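Local coordinates for putative periplasmic protein ydgH (Salmonella enterica subsp. enterica serovar Typhimurium, PDB 4EVU) that is of unknown function but carries a C-terminal DUF1471 (YdgH/BhsA/McbA-like) domain and is probably a periplasmic or secreted protein, at residues E7-N10 / K11-A15. Numbering follows the deposited sequence.
Sequences EELN and KATAA
Asn10 lays its amide oxygen over the first turn of helix 11-15, where OD1 takes two hydrogen bonds from one residue, Thr13. The backbone N of Thr13 comes in at 2.9 Å from Asn10 OD1, almost head-on to the carbonyl (C=O...N 177°). The hydroxyl donates as well, with Thr13 OG1 2.7 Å from Asn10 OD1, but it arrives from above the amide plane, 41° out of it. The side chain folds forward over the start of the helix because CG sits between the backbone N and the carbonyl carbon (chi1 67°). This is a classical asparagine N-cap, answering an N-H that the first turn of a helix cannot satisfy internally. A water bridges the same two residues: it accepts from Asn10 N and donates to Thr13 OG1, 2.9 Å from it, so that hydroxyl both gives and receives. The helical pattern starts here too, Ala14 N bonding to Asn10 O at 3.0 Å. Next to the cap, apolar groups of Leu9, Thr13 and Ala14 meet. Leu9 spreads its two methyls, CD2 meeting Thr13 CG2 at 3.7 Å and CD1 resting 4.1 Å from Ala14 CB. Leu9 and Asn10 link strand 7-8, outermost in the sheet within this chain and parallel to strand 50-57, to the short helix; Leu9 and Ala14 both pack on Tyr71 of strand 63-71, while Asn10 touches Asn31 of the second subunit.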
loop_
_atom_site.group_PDB
_atom_site.type_symbol
_atom_site.label_atom_id
_atom_site.label_comp_id
_atom_site.label_asym_id
_atom_site.label_seq_id
_atom_site.Cartn_x
_atom_site.Cartn_y
_atom_site.Cartn_z
ATOM N N GLU B 7 14.686 -2.428 0.838
ATOM C CA GLU B 7 13.898 -2.354 -0.389
ATOM C C GLU B 7 12.717 -3.333 -0.373
ATOM O O GLU B 7 12.784 -4.449 0.144
ATOM C CB GLU B 7 14.764 -2.673 -1.611
ATOM C CG GLU B 7 15.919 -1.738 -1.914
ATOM C CD GLU B 7 16.990 -2.428 -2.767
ATOM O OE1 GLU B 7 16.641 -3.158 -3.731
ATOM O OE2 GLU B 7 18.190 -2.268 -2.457
ATOM N N GLU B 8 11.621 -2.879 -0.946
ATOM C CA GLU B 8 10.460 -3.704 -1.151
ATOM C C GLU B 8 10.670 -4.596 -2.386
ATOM O O GLU B 8 11.119 -4.112 -3.431
ATOM C CB GLU B 8 9.209 -2.830 -1.411
ATOM C CG GLU B 8 7.931 -3.667 -1.439
ATOM C CD GLU B 8 6.659 -2.890 -1.699
ATOM O OE1 GLU B 8 6.695 -1.778 -2.286
ATOM O OE2 GLU B 8 5.595 -3.447 -1.340
ATOM N N LEU B 9 10.326 -5.877 -2.267
ATOM C CA LEU B 9 10.378 -6.810 -3.384
ATOM C C LEU B 9 9.017 -7.019 -3.996
ATOM O O LEU B 9 7.990 -6.976 -3.291
ATOM C CB LEU B 9 10.802 -8.194 -2.894
ATOM C CG LEU B 9 12.147 -8.292 -2.229
ATOM C CD1 LEU B 9 12.270 -9.640 -1.547
ATOM C CD2 LEU B 9 13.258 -8.072 -3.236
ATOM N N ASN B 10 8.992 -7.299 -5.285
ATOM C CA ASN B 10 7.775 -7.736 -5.923
ATOM C C ASN B 10 7.591 -9.258 -5.773
ATOM O O ASN B 10 8.484 -9.956 -5.289
ATOM C CB ASN B 10 7.692 -7.253 -7.369
ATOM C CG ASN B 10 8.705 -7.854 -8.260
ATOM O OD1 ASN B 10 9.181 -8.960 -8.053
ATOM N ND2 ASN B 10 9.075 -7.093 -9.282
ATOM N N LYS B 11 6.425 -9.751 -6.159
ATOM C CA LYS B 11 6.072 -11.149 -5.961
ATOM C C LYS B 11 7.084 -12.102 -6.611
ATOM O O LYS B 11 7.442 -13.121 -6.004
ATOM C CB LYS B 11 4.654 -11.405 -6.488
ATOM C CG LYS B 11 4.168 -12.838 -6.465
ATOM C CD LYS B 11 2.785 -12.985 -7.145
ATOM C CE LYS B 11 2.256 -14.458 -7.138
ATOM N NZ LYS B 11 1.030 -14.699 -8.013
ATOM N N ALA B 12 7.444 -11.847 -7.874
ATOM C CA ALA B 12 8.288 -12.806 -8.591
ATOM C C ALA B 12 9.682 -12.835 -7.993
ATOM O O ALA B 12 10.344 -13.881 -7.953
ATOM C CB ALA B 12 8.361 -12.447 -10.067
ATOM N N THR B 13 10.174 -11.676 -7.558
ATOM C CA THR B 13 11.507 -11.637 -6.953
ATOM C C THR B 13 11.479 -12.376 -5.604
ATOM O O THR B 13 12.320 -13.227 -5.349
ATOM C CB THR B 13 11.983 -10.200 -6.753
ATOM O OG1 THR B 13 11.844 -9.459 -7.973
ATOM C CG2 THR B 13 13.408 -10.181 -6.314
ATOM N N ALA B 14 10.485 -12.080 -4.757
ATOM C CA ALA B 14 10.379 -12.703 -3.446
ATOM C C ALA B 14 10.189 -14.209 -3.555
ATOM O O ALA B 14 10.669 -14.976 -2.711
ATOM C CB ALA B 14 9.208 -12.069 -2.674
ATOM N N ALA B 15 9.537 -14.637 -4.624
ATOM C CA ALA B 15 9.188 -16.058 -4.775
ATOM C C ALA B 15 10.409 -16.956 -4.860
ATOM O O ALA B 15 10.339 -18.136 -4.495
ATOM C CB ALA B 15 8.262 -16.283 -5.978
HETATM O O HOH W 1 11.512 -6.883 -6.628
#